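Local coordinates for endonuclease II (Enterobacteria phage t4, PDB 2WSH), which is a sequence-specific endonuclease that nicks and cleaves cytosine-containing double-stranded DNA, using magnesium, so that the phage can degrade host DNA and reuse its nucleotides, at residues V42-A47 against V97-R102. The protein carries 1 engineered substitution. Residues are numbered along the deposited sequence; the frame is centred on the assembly and turned at random.
Sequences VIYAIA and VEFYAR. With PO4 (phosphate ion), chain E.
Strands 42-47 and 97-102 run antiparallel as neighbours in the central sheet of the GIY-YIG nuclease fold, tied by six backbone hydrogen bonds in the pairs I43–R102, A45–Y100 and A47–E98. The bond from E98 N to A47 O (2.8 Å) is nearly straight, 173° at the hydrogen. On the face carrying Y44, I46, F99 and A101, where helix 61-73 packs, F99 is the centrepiece. I46 lies alongside its ring, pointing the same way, with CG1 pressed to F99 CE1 at 3.4 Å and CD1 to the same atom at 3.6 Å. Y44 flanks F99 too, its CD1 meeting the F99 ring edge in plane, 3.9 Å from F99 CD1. On the other face, Y100 CG stands anti to its carbonyl carbon (chi1 -73°), which lays ring atom CE2 beside A47 CB (4.3 Å), with M8 of helix 8-14 packed over A45, A47 and Y100. At the ends of that face, E98 makes a salt bridge to K19, and extended R102 makes salt bridges through NE to E124 and through NH1 to E112 of a neighbouring subunit. The Y44 ring, with CG in the crowded position between backbone N and carbonyl carbon (chi1 72°), carries its hydroxyl to Y68 OH, a hydrogen bond, and to a phosphate ion, probably from the crystallisation liquor, also hydrogen-bonded to Y54, R64 and K83; Y44 OH donates to phosphate O4 over a very short 2.5 Å.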
ATOM      1  N   VAL A  42       1.463  15.949  -8.698  1.00 31.58           N
ATOM      2  CA  VAL A  42       2.895  16.040  -8.438  1.00 24.20           C
ATOM      3  C   VAL A  42       3.242  16.948  -7.266  1.00 27.29           C
ATOM      4  O   VAL A  42       2.462  17.819  -6.871  1.00 24.62           O
ATOM      5  CB  VAL A  42       3.661  16.584  -9.664  1.00 25.14           C
ATOM      6  CG1 VAL A  42       3.488  15.663 -10.863  1.00 21.18           C
ATOM      7  CG2 VAL A  42       3.190  17.993  -9.988  1.00 22.02           C
ATOM      8  N   ILE A  43       4.431  16.729  -6.721  1.00 22.13           N
ATOM      9  CA  ILE A  43       5.075  17.708  -5.866  1.00 22.76           C
ATOM     10  C   ILE A  43       5.845  18.614  -6.805  1.00 25.88           C
ATOM     11  O   ILE A  43       6.564  18.138  -7.682  1.00 22.36           O
ATOM     12  CB  ILE A  43       6.061  17.049  -4.893  1.00 22.68           C
ATOM     13  CG1 ILE A  43       5.308  16.202  -3.867  1.00 26.02           C
ATOM     14  CG2 ILE A  43       6.932  18.101  -4.209  1.00 21.05           C
ATOM     15  CD1 ILE A  43       4.314  16.991  -3.036  1.00 23.16           C
ATOM     16  N   TYR A  44       5.675  19.921  -6.660  1.00 20.99           N
ATOM     17  CA  TYR A  44       6.459  20.829  -7.478  1.00 18.05           C
ATOM     18  C   TYR A  44       7.401  21.670  -6.637  1.00 20.10           C
ATOM     19  O   TYR A  44       7.170  21.888  -5.452  1.00 21.41           O
ATOM     20  CB  TYR A  44       5.579  21.678  -8.402  1.00 23.48           C
ATOM     21  CG  TYR A  44       4.759  22.769  -7.747  1.00 23.08           C
ATOM     22  CD1 TYR A  44       5.246  24.067  -7.658  1.00 18.96           C
ATOM     23  CD2 TYR A  44       3.482  22.513  -7.264  1.00 19.56           C
ATOM     24  CE1 TYR A  44       4.495  25.077  -7.090  1.00 17.30           C
ATOM     25  CE2 TYR A  44       2.723  23.520  -6.687  1.00 26.42           C
ATOM     26  CZ  TYR A  44       3.238  24.798  -6.607  1.00 26.05           C
ATOM     27  OH  TYR A  44       2.498  25.807  -6.043  1.00 21.08           O
ATOM     28  N   ALA A  45       8.483  22.109  -7.259  1.00 17.84           N
ATOM     29  CA  ALA A  45       9.488  22.885  -6.566  1.00 18.60           C
ATOM     30  C   ALA A  45       9.743  24.158  -7.348  1.00 21.05           C
ATOM     31  O   ALA A  45       9.881  24.131  -8.570  1.00 21.24           O
ATOM     32  CB  ALA A  45      10.771  22.081  -6.418  1.00 20.65           C
ATOM     33  N   ILE A  46       9.777  25.280  -6.644  1.00 18.71           N
ATOM     34  CA  ILE A  46      10.156  26.533  -7.262  1.00 17.39           C
ATOM     35  C   ILE A  46      11.598  26.818  -6.895  1.00 22.23           C
ATOM     36  O   ILE A  46      11.969  26.734  -5.722  1.00 21.59           O
ATOM     37  CB  ILE A  46       9.261  27.690  -6.788  1.00 20.91           C
ATOM     38  CG1 ILE A  46       7.793  27.356  -7.041  1.00 17.27           C
ATOM     39  CG2 ILE A  46       9.651  28.990  -7.488  1.00 22.30           C
ATOM     40  CD1 ILE A  46       6.847  28.500  -6.740  1.00 19.99           C
ATOM     41  N   ALA A  47      12.407  27.137  -7.903  1.00 21.85           N
ATOM     42  CA  ALA A  47      13.822  27.427  -7.697  1.00 25.38           C
ATOM     43  C   ALA A  47      14.174  28.798  -8.245  1.00 21.05           C
ATOM     44  O   ALA A  47      13.779  29.154  -9.354  1.00 22.95           O
ATOM     45  CB  ALA A  47      14.689  26.361  -8.360  1.00 23.01           C
ATOM     46  N   VAL A  97      13.952  31.833 -12.686  1.00 25.32           N
ATOM     47  CA  VAL A  97      12.848  31.213 -11.952  1.00 26.74           C
ATOM     48  C   VAL A  97      12.419  29.907 -12.607  1.00 23.28           C
ATOM     49  O   VAL A  97      11.890  29.906 -13.721  1.00 27.78           O
ATOM     50  CB  VAL A  97      11.620  32.146 -11.880  1.00 25.54           C
ATOM     51  CG1 VAL A  97      10.468  31.453 -11.156  1.00 20.72           C
ATOM     52  CG2 VAL A  97      11.979  33.462 -11.205  1.00 27.85           C
ATOM     53  N   GLU A  98      12.633  28.800 -11.905  1.00 20.10           N
ATOM     54  CA  GLU A  98      12.365  27.482 -12.464  1.00 26.30           C
ATOM     55  C   GLU A  98      11.367  26.682 -11.640  1.00 18.99           C
ATOM     56  O   GLU A  98      11.317  26.795 -10.415  1.00 25.50           O
ATOM     57  CB  GLU A  98      13.668  26.687 -12.588  1.00 27.09           C
ATOM     58  CG  GLU A  98      14.693  27.317 -13.513  1.00 35.02           C
ATOM     59  CD  GLU A  98      16.023  26.589 -13.482  1.00 42.22           C
ATOM     60  OE1 GLU A  98      16.628  26.499 -12.393  1.00 39.15           O
ATOM     61  OE2 GLU A  98      16.465  26.111 -14.547  1.00 41.31           O
ATOM     62  N   PHE A  99      10.570  25.878 -12.330  1.00 17.66           N
ATOM     63  CA  PHE A  99       9.682  24.925 -11.687  1.00 17.24           C
ATOM     64  C   PHE A  99      10.138  23.507 -11.998  1.00 22.17           C
ATOM     65  O   PHE A  99      10.381  23.168 -13.156  1.00 22.78           O
ATOM     66  CB  PHE A  99       8.250  25.119 -12.185  1.00 18.58           C
ATOM     67  CG  PHE A  99       7.588  26.352 -11.656  1.00 20.07           C
ATOM     68  CD1 PHE A  99       6.752  26.284 -10.557  1.00 20.32           C
ATOM     69  CD2 PHE A  99       7.805  27.582 -12.253  1.00 24.81           C
ATOM     70  CE1 PHE A  99       6.138  27.421 -10.064  1.00 27.81           C
ATOM     71  CE2 PHE A  99       7.199  28.722 -11.761  1.00 26.14           C
ATOM     72  CZ  PHE A  99       6.365  28.640 -10.666  1.00 20.58           C
ATOM     73  N   TYR A 100      10.258  22.690 -10.956  1.00 21.82           N
ATOM     74  CA  TYR A 100      10.535  21.268 -11.105  1.00 26.60           C
ATOM     75  C   TYR A 100       9.319  20.468 -10.657  1.00 25.83           C
ATOM     76  O   TYR A 100       8.527  20.936  -9.842  1.00 23.16           O
ATOM     77  CB  TYR A 100      11.735  20.863 -10.253  1.00 20.30           C
ATOM     78  CG  TYR A 100      13.071  21.329 -10.781  1.00 33.30           C
ATOM     79  CD1 TYR A 100      13.986  20.422 -11.305  1.00 29.03           C
ATOM     80  CD2 TYR A 100      13.426  22.672 -10.747  1.00 30.20           C
ATOM     81  CE1 TYR A 100      15.214  20.839 -11.783  1.00 31.68           C
ATOM     82  CE2 TYR A 100      14.650  23.099 -11.226  1.00 31.83           C
ATOM     83  CZ  TYR A 100      15.540  22.178 -11.741  1.00 34.92           C
ATOM     84  OH  TYR A 100      16.761  22.596 -12.218  1.00 34.53           O
ATOM     85  N   ALA A 101       9.177  19.255 -11.176  1.00 17.00           N
ATOM     86  CA  ALA A 101       8.070  18.392 -10.782  1.00 17.43           C
ATOM     87  C   ALA A 101       8.559  17.008 -10.385  1.00 26.75           C
ATOM     88  O   ALA A 101       9.415  16.431 -11.054  1.00 23.79           O
ATOM     89  CB  ALA A 101       7.056  18.290 -11.903  1.00 21.44           C
ATOM     90  N   ARG A 102       8.005  16.483  -9.297  1.00 23.54           N
ATOM     91  CA  ARG A 102       8.269  15.113  -8.874  1.00 24.11           C
ATOM     92  C   ARG A 102       6.976  14.313  -8.939  1.00 25.83           C
ATOM     93  O   ARG A 102       6.038  14.575  -8.189  1.00 26.24           O
ATOM     94  CB  ARG A 102       8.848  15.080  -7.461  1.00 20.65           C
ATOM     95  CG  ARG A 102       8.825  13.701  -6.812  1.00 29.98           C
ATOM     96  CD  ARG A 102       9.458  13.729  -5.421  1.00 28.22           C
ATOM     97  NE  ARG A 102       9.120  12.543  -4.636  1.00 28.18           N
ATOM     98  CZ  ARG A 102       9.876  11.452  -4.553  1.00 36.48           C
ATOM     99  NH1 ARG A 102      11.035  11.388  -5.196  1.00 30.52           N
ATOM    100  NH2 ARG A 102       9.476  10.426  -3.815  1.00 32.25           N
TER
HETATM  101  P   PO4 E1133      -0.309  25.999  -3.966  1.00 68.17           P
HETATM  102  O1  PO4 E1133       0.861  25.517  -3.142  1.00 39.33           O
HETATM  103  O2  PO4 E1133      -1.502  25.100  -3.735  1.00 62.29           O
HETATM  104  O3  PO4 E1133      -0.677  27.421  -3.608  1.00 44.64           O
HETATM  105  O4  PO4 E1133       0.112  25.942  -5.412  1.00 47.20           O